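Local coordinates for protein JamJ (Lyngbya majuscula, PDB 5DOZ) that binds NADPH and, as a polyketide synthase enoyl reductase, probably uses it to reduce the double bond of an enoyl group on an acyl carrier protein, at residues M101-H106 against T134-F139; D107-F112 against V333-P338. All blocks are in the same frame, centred on the assembly; numbering follows the deposited sequence.

Interaction 1: residues M101-H106 against T134-F139; sequences MVIGCH and TIPIPF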
ATOM      1  N   MET A 101      -5.548  -7.807  11.608  1.00 28.62           N
ATOM      2  CA  MET A 101      -4.722  -7.435  10.483  1.00 27.90           C
ATOM      3  C   MET A 101      -3.436  -6.830  11.032  1.00 27.81           C
ATOM      4  O   MET A 101      -3.461  -6.093  12.028  1.00 27.45           O
ATOM      5  CB  MET A 101      -5.452  -6.432   9.590  1.00 27.95           C
ATOM      6  CG  MET A 101      -6.724  -6.984   8.957  1.00 27.32           C
ATOM      7  SD  MET A 101      -7.739  -5.684   8.242  1.00 27.85           S
ATOM      8  CE  MET A 101      -8.421  -4.933   9.703  1.00 27.49           C
ATOM      9  N   VAL A 102      -2.310  -7.166  10.406  1.00 27.21           N
ATOM     10  CA  VAL A 102      -1.037  -6.559  10.761  1.00 27.17           C
ATOM     11  C   VAL A 102      -0.740  -5.465   9.746  1.00 27.10           C
ATOM     12  O   VAL A 102      -1.007  -5.630   8.560  1.00 26.70           O
ATOM     13  CB  VAL A 102       0.128  -7.575  10.772  1.00 27.11           C
ATOM     14  CG1 VAL A 102       1.410  -6.899  11.237  1.00 26.95           C
ATOM     15  CG2 VAL A 102      -0.191  -8.773  11.657  1.00 27.03           C
ATOM     16  N   ILE A 103      -0.210  -4.341  10.223  1.00 27.30           N
ATOM     17  CA  ILE A 103       0.190  -3.237   9.352  1.00 27.12           C
ATOM     18  C   ILE A 103       1.550  -2.700   9.789  1.00 26.94           C
ATOM     19  O   ILE A 103       1.740  -2.330  10.949  1.00 26.67           O
ATOM     20  CB  ILE A 103      -0.828  -2.065   9.357  1.00 27.58           C
ATOM     21  CG1 ILE A 103      -2.279  -2.560   9.468  1.00 27.83           C
ATOM     22  CG2 ILE A 103      -0.655  -1.194   8.119  1.00 27.46           C
ATOM     23  CD1 ILE A 103      -2.881  -2.393  10.847  1.00 27.96           C
ATOM     24  N   GLY A 104       2.496  -2.683   8.857  1.00 27.05           N
ATOM     25  CA  GLY A 104       3.743  -1.954   9.036  1.00 27.09           C
ATOM     26  C   GLY A 104       4.890  -2.698   9.689  1.00 27.21           C
ATOM     27  O   GLY A 104       5.837  -2.079  10.166  1.00 27.20           O
ATOM     28  N   CYS A 105       4.801  -4.026   9.713  1.00 26.91           N
ATOM     29  CA  CYS A 105       5.908  -4.870  10.140  1.00 26.55           C
ATOM     30  C   CYS A 105       6.856  -5.059   8.952  1.00 26.36           C
ATOM     31  O   CYS A 105       6.573  -4.580   7.853  1.00 25.77           O
ATOM     32  CB  CYS A 105       5.378  -6.217  10.615  1.00 26.66           C
ATOM     33  SG  CYS A 105       4.450  -7.114   9.352  1.00 27.04           S
ATOM     34  N   HIS A 106       7.975  -5.745   9.172  1.00 26.28           N
ATOM     35  CA  HIS A 106       8.946  -5.995   8.099  1.00 26.40           C
ATOM     36  C   HIS A 106       9.153  -7.479   7.791  1.00 25.99           C
ATOM     37  O   HIS A 106       9.874  -7.827   6.854  1.00 26.30           O
ATOM     38  CB  HIS A 106      10.296  -5.343   8.420  1.00 26.97           C
ATOM     39  CG  HIS A 106      10.212  -3.869   8.666  1.00 27.77           C
ATOM     40  ND1 HIS A 106       9.834  -2.972   7.689  1.00 28.00           N
ATOM     41  CD2 HIS A 106      10.459  -3.135   9.778  1.00 28.00           C
ATOM     42  CE1 HIS A 106       9.853  -1.747   8.189  1.00 28.09           C
ATOM     43  NE2 HIS A 106      10.230  -1.819   9.455  1.00 27.86           N
ATOM     44  N   THR A 134      -6.498  -7.736   1.812  1.00 24.98           N
ATOM     45  CA  THR A 134      -6.414  -6.715   0.755  1.00 24.73           C
ATOM     46  C   THR A 134      -6.574  -5.278   1.275  1.00 24.64           C
ATOM     47  O   THR A 134      -6.555  -4.327   0.485  1.00 24.75           O
ATOM     48  CB  THR A 134      -7.473  -6.929  -0.355  1.00 24.95           C
ATOM     49  OG1 THR A 134      -8.779  -6.636   0.159  1.00 25.12           O
ATOM     50  CG2 THR A 134      -7.437  -8.361  -0.909  1.00 24.81           C
ATOM     51  N   ILE A 135      -6.719  -5.118   2.587  1.00 24.57           N
ATOM     52  CA  ILE A 135      -7.099  -3.818   3.165  1.00 24.59           C
ATOM     53  C   ILE A 135      -5.952  -2.898   3.640  1.00 24.33           C
ATOM     54  O   ILE A 135      -5.883  -1.749   3.208  1.00 24.28           O
ATOM     55  CB  ILE A 135      -8.169  -3.977   4.277  1.00 24.81           C
ATOM     56  CG1 ILE A 135      -9.497  -4.439   3.664  1.00 25.19           C
ATOM     57  CG2 ILE A 135      -8.363  -2.674   5.051  1.00 24.97           C
ATOM     58  CD1 ILE A 135     -10.590  -4.716   4.681  1.00 25.31           C
ATOM     59  N   PRO A 136      -5.056  -3.393   4.522  1.00 24.24           N
ATOM     60  CA  PRO A 136      -4.203  -2.482   5.307  1.00 24.10           C
ATOM     61  C   PRO A 136      -3.402  -1.448   4.510  1.00 23.78           C
ATOM     62  O   PRO A 136      -3.772  -0.278   4.500  1.00 24.27           O
ATOM     63  CB  PRO A 136      -3.280  -3.436   6.071  1.00 24.30           C
ATOM     64  CG  PRO A 136      -4.064  -4.698   6.171  1.00 24.42           C
ATOM     65  CD  PRO A 136      -4.786  -4.802   4.863  1.00 24.33           C
ATOM     66  N   ILE A 137      -2.319  -1.853   3.859  1.00 23.32           N
ATOM     67  CA  ILE A 137      -1.496  -0.886   3.126  1.00 22.98           C
ATOM     68  C   ILE A 137      -2.273  -0.073   2.075  1.00 22.57           C
ATOM     69  O   ILE A 137      -2.162   1.149   2.060  1.00 22.47           O
ATOM     70  CB  ILE A 137      -0.220  -1.518   2.514  1.00 23.21           C
ATOM     71  CG1 ILE A 137       0.711  -2.062   3.608  1.00 23.41           C
ATOM     72  CG2 ILE A 137       0.513  -0.519   1.627  1.00 23.13           C
ATOM     73  CD1 ILE A 137       0.943  -1.142   4.789  1.00 23.96           C
ATOM     74  N   PRO A 138      -3.068  -0.736   1.204  1.00 22.29           N
ATOM     75  CA  PRO A 138      -3.788   0.037   0.193  1.00 22.04           C
ATOM     76  C   PRO A 138      -4.716   1.104   0.778  1.00 21.94           C
ATOM     77  O   PRO A 138      -4.594   2.278   0.429  1.00 21.90           O
ATOM     78  CB  PRO A 138      -4.604  -1.035  -0.550  1.00 22.23           C
ATOM     79  CG  PRO A 138      -3.811  -2.279  -0.375  1.00 22.17           C
ATOM     80  CD  PRO A 138      -3.332  -2.181   1.049  1.00 22.16           C
ATOM     81  N   PHE A 139      -5.627   0.696   1.658  1.00 21.75           N
ATOM     82  CA  PHE A 139      -6.612   1.614   2.221  1.00 21.70           C
ATOM     83  C   PHE A 139      -6.051   2.629   3.213  1.00 21.80           C
ATOM     84  O   PHE A 139      -6.478   3.780   3.206  1.00 21.76           O
ATOM     85  CB  PHE A 139      -7.809   0.855   2.804  1.00 21.62           C
ATOM     86  CG  PHE A 139      -8.832   0.474   1.769  1.00 21.61           C
ATOM     87  CD1 PHE A 139      -9.819   1.379   1.384  1.00 21.81           C
ATOM     88  CD2 PHE A 139      -8.802  -0.780   1.169  1.00 21.48           C
ATOM     89  CE1 PHE A 139     -10.767   1.034   0.426  1.00 21.94           C
ATOM     90  CE2 PHE A 139      -9.743  -1.131   0.213  1.00 21.66           C
ATOM     91  CZ  PHE A 139     -10.728  -0.223  -0.160  1.00 21.90           C
TER
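In the medium-chain dehydrogenase/reductase fold, a GroES-like domain rich in strands sits against a nucleotide-binding Rossmann domain, and here the end of strand 99-103 meets the first turn of helix 136-149. The tight part of the contact centres on P136, with P136 CA 6.0 Å from I103 CA. I103 crosses the proline ring obliquely, I103 CG1 resting 3.6 Å from P136 CB. The other branch serves the next residue: I103 CG2, anti to the backbone N, reaches I137 CD1 at 3.7 Å as the two side chains slide past one another in opposite directions. I137 also touches the bound NADPH. Proline suits a place near the start of the helix because it lacks an N-H, and the first N-H groups of a helix have no carbonyl within it to bond; its ring then supplies the apolar surface.

Packing loosens toward M101. M101 CB stands 4.1 Å from P136 CG. The extended chi2 (167°) carries M101 SD to 4.3 Å from I135 CB, and a bend at chi3 (-74°) turns CE away from 134-139; W292 of helix 287-293 touches both M101 and I135. At the other end the strand finishes with I103, and at the partly exposed G104 a positive phi of 89°, easy for glycine, turns the chain away. Across the contact, the backbone N-H of I137 is hydrogen-bonded to E79 OE1.

Interaction 2: residues D107-F112 against V333-P338; sequences DAFSSF and VVVTMP
M337, just past the end of strand 332-336, reaches over to the irregular loop 107-112 with a folded side chain. Its CB sets out toward the loop, and CG turns beside the backbone N, anti to the carbonyl carbon. Chi2 (-69°) swings SD round, and chi3 (-74°) turns CE onto the face of the peptide that joins S110 to S111. Within this contact CE is the atom that touches: M337 CE is 3.4 Å from S110 O and 4.0 Å from S111 N. An unbranched, flexible thioether can follow such a curved backbone surface, and I41 of strand 37-45 also touches the side chain.

F109 is the centre of an inverse gamma turn in the loop, and S110 OG donates to D107 O at 2.6 Å, from above the carbonyl plane; Q10 NE2 is its second partner. At the edge of the F109 ring V335 CB lies 3.9 Å from F109 CE1, the two side chains crossing at about a right angle. I317 of helix 317-326 touches both. One half of the contact is thus apolar and the other a methyl over a polar peptide, which implies association through shape and burial; the loop's polar bonds are made within it and to neighbouring strands, not to 333-338.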
ATOM      1  N   ASP A 107       8.504  -8.348   8.559  1.00 25.31           N
ATOM      2  CA  ASP A 107       8.727  -9.786   8.439  1.00 25.31           C
ATOM      3  C   ASP A 107       7.443 -10.615   8.401  1.00 24.96           C
ATOM      4  O   ASP A 107       7.387 -11.703   8.981  1.00 25.17           O
ATOM      5  CB  ASP A 107       9.647 -10.274   9.572  1.00 25.59           C
ATOM      6  CG  ASP A 107       9.146  -9.881  10.949  1.00 25.87           C
ATOM      7  OD1 ASP A 107       8.065  -9.253  11.051  1.00 25.83           O
ATOM      8  OD2 ASP A 107       9.839 -10.203  11.937  1.00 26.44           O
ATOM      9  N   ALA A 108       6.424 -10.115   7.704  1.00 24.31           N
ATOM     10  CA  ALA A 108       5.130 -10.798   7.648  1.00 24.26           C
ATOM     11  C   ALA A 108       5.206 -12.174   6.977  1.00 24.30           C
ATOM     12  O   ALA A 108       4.411 -13.066   7.303  1.00 24.19           O
ATOM     13  CB  ALA A 108       4.079  -9.926   6.974  1.00 23.93           C
ATOM     14  N   PHE A 109       6.160 -12.343   6.057  1.00 24.04           N
ATOM     15  CA  PHE A 109       6.398 -13.647   5.424  1.00 24.33           C
ATOM     16  C   PHE A 109       7.178 -14.583   6.353  1.00 24.62           C
ATOM     17  O   PHE A 109       8.301 -15.002   6.059  1.00 25.10           O
ATOM     18  CB  PHE A 109       7.090 -13.496   4.060  1.00 23.85           C
ATOM     19  CG  PHE A 109       6.166 -13.059   2.948  1.00 23.47           C
ATOM     20  CD1 PHE A 109       5.139 -13.896   2.501  1.00 23.43           C
ATOM     21  CD2 PHE A 109       6.339 -11.821   2.325  1.00 23.09           C
ATOM     22  CE1 PHE A 109       4.296 -13.499   1.466  1.00 23.13           C
ATOM     23  CE2 PHE A 109       5.499 -11.418   1.289  1.00 22.82           C
ATOM     24  CZ  PHE A 109       4.479 -12.256   0.860  1.00 22.89           C
ATOM     25  N   SER A 110       6.549 -14.887   7.480  1.00 24.81           N
ATOM     26  CA  SER A 110       7.065 -15.785   8.502  1.00 25.04           C
ATOM     27  C   SER A 110       5.847 -16.497   9.043  1.00 24.99           C
ATOM     28  O   SER A 110       4.736 -15.987   8.915  1.00 24.97           O
ATOM     29  CB  SER A 110       7.718 -14.989   9.638  1.00 25.12           C
ATOM     30  OG  SER A 110       8.639 -14.031   9.142  1.00 25.20           O
ATOM     31  N   SER A 111       6.038 -17.662   9.655  1.00 25.19           N
ATOM     32  CA  SER A 111       4.932 -18.380  10.295  1.00 25.20           C
ATOM     33  C   SER A 111       4.332 -17.604  11.470  1.00 24.92           C
ATOM     34  O   SER A 111       3.121 -17.660  11.712  1.00 24.54           O
ATOM     35  CB  SER A 111       5.396 -19.757  10.765  1.00 25.66           C
ATOM     36  OG  SER A 111       5.644 -20.607   9.663  1.00 26.41           O
ATOM     37  N   PHE A 112       5.195 -16.897  12.194  1.00 24.68           N
ATOM     38  CA  PHE A 112       4.803 -16.128  13.364  1.00 25.00           C
ATOM     39  C   PHE A 112       5.607 -14.839  13.388  1.00 24.74           C
ATOM     40  O   PHE A 112       6.782 -14.823  13.021  1.00 24.62           O
ATOM     41  CB  PHE A 112       5.072 -16.920  14.656  1.00 25.54           C
ATOM     42  CG  PHE A 112       4.162 -18.107  14.856  1.00 26.32           C
ATOM     43  CD1 PHE A 112       4.393 -19.310  14.190  1.00 26.86           C
ATOM     44  CD2 PHE A 112       3.090 -18.036  15.740  1.00 26.54           C
ATOM     45  CE1 PHE A 112       3.556 -20.403  14.374  1.00 27.34           C
ATOM     46  CE2 PHE A 112       2.257 -19.131  15.939  1.00 26.88           C
ATOM     47  CZ  PHE A 112       2.486 -20.314  15.255  1.00 27.13           C
ATOM     48  N   VAL A 333      -2.252  -9.260  -4.733  1.00 24.24           N
ATOM     49  CA  VAL A 333      -1.695 -10.605  -4.855  1.00 24.45           C
ATOM     50  C   VAL A 333      -1.406 -11.113  -3.443  1.00 24.30           C
ATOM     51  O   VAL A 333      -0.592 -10.525  -2.722  1.00 23.69           O
ATOM     52  CB  VAL A 333      -0.403 -10.612  -5.702  1.00 24.61           C
ATOM     53  CG1 VAL A 333       0.188 -12.013  -5.786  1.00 25.08           C
ATOM     54  CG2 VAL A 333      -0.667 -10.049  -7.093  1.00 24.63           C
ATOM     55  N   VAL A 334      -2.076 -12.200  -3.057  1.00 24.50           N
ATOM     56  CA  VAL A 334      -2.085 -12.658  -1.660  1.00 24.50           C
ATOM     57  C   VAL A 334      -1.584 -14.096  -1.529  1.00 25.25           C
ATOM     58  O   VAL A 334      -2.039 -14.989  -2.243  1.00 25.36           O
ATOM     59  CB  VAL A 334      -3.502 -12.553  -1.040  1.00 24.50           C
ATOM     60  CG1 VAL A 334      -3.479 -12.880   0.452  1.00 24.41           C
ATOM     61  CG2 VAL A 334      -4.099 -11.167  -1.270  1.00 24.22           C
ATOM     62  N   VAL A 335      -0.642 -14.303  -0.609  1.00 25.74           N
ATOM     63  CA  VAL A 335      -0.095 -15.622  -0.333  1.00 26.80           C
ATOM     64  C   VAL A 335      -0.722 -16.205   0.933  1.00 27.75           C
ATOM     65  O   VAL A 335      -0.744 -15.552   1.976  1.00 27.51           O
ATOM     66  CB  VAL A 335       1.442 -15.577  -0.171  1.00 26.71           C
ATOM     67  CG1 VAL A 335       1.983 -16.947   0.212  1.00 26.81           C
ATOM     68  CG2 VAL A 335       2.114 -15.087  -1.449  1.00 26.48           C
ATOM     69  N   THR A 336      -1.230 -17.430   0.830  1.00 28.96           N
ATOM     70  CA  THR A 336      -1.707 -18.176   1.993  1.00 30.07           C
ATOM     71  C   THR A 336      -0.535 -18.886   2.663  1.00 31.05           C
ATOM     72  O   THR A 336       0.359 -19.385   1.983  1.00 30.86           O
ATOM     73  CB  THR A 336      -2.754 -19.234   1.599  1.00 30.61           C
ATOM     74  OG1 THR A 336      -2.189 -20.129   0.633  1.00 31.25           O
ATOM     75  CG2 THR A 336      -3.991 -18.573   1.009  1.00 30.78           C
ATOM     76  N   MET A 337      -0.545 -18.932   3.992  1.00 32.13           N
ATOM     77  CA  MET A 337       0.520 -19.601   4.741  1.00 34.21           C
ATOM     78  C   MET A 337       0.112 -21.016   5.175  1.00 35.97           C
ATOM     79  O   MET A 337      -1.086 -21.309   5.275  1.00 36.41           O
ATOM     80  CB  MET A 337       0.954 -18.748   5.941  1.00 33.60           C
ATOM     81  CG  MET A 337       1.524 -17.386   5.551  1.00 33.13           C
ATOM     82  SD  MET A 337       3.121 -17.462   4.710  1.00 33.40           S
ATOM     83  CE  MET A 337       4.176 -17.864   6.101  1.00 33.71           C
ATOM     84  N   PRO A 338       1.104 -21.904   5.407  1.00 37.06           N
ATOM     85  CA  PRO A 338       0.837 -23.276   5.852  1.00 38.69           C
ATOM     86  C   PRO A 338       0.637 -23.403   7.365  1.00 39.44           C
ATOM     87  O   PRO A 338       0.085 -22.501   7.999  1.00 40.05           O
ATOM     88  CB  PRO A 338       2.101 -24.026   5.433  1.00 39.38           C
ATOM     89  CG  PRO A 338       3.181 -22.998   5.516  1.00 39.02           C
ATOM     90  CD  PRO A 338       2.535 -21.697   5.108  1.00 37.89           C
TER

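From the N terminus the chain runs through 101-106 straight into 107-112, so the two contacts share one continuous piece of strand end and loop. Interaction 1 closes first, after 27 intervening residues, where 134-139 begins the helix that leads on toward the Rossmann domain. Interaction 2 closes only at the C terminus, 220 residues after its first segment, when 333-338 has returned to the mixed sheet. Because the segments alternate, the two closures cross and do not nest. Their centres lie 13 Å apart, both reaching the same sheet: interaction 1 ties it to the helix beside the cofactor, interaction 2 joins its connecting loop to the chain's last strand.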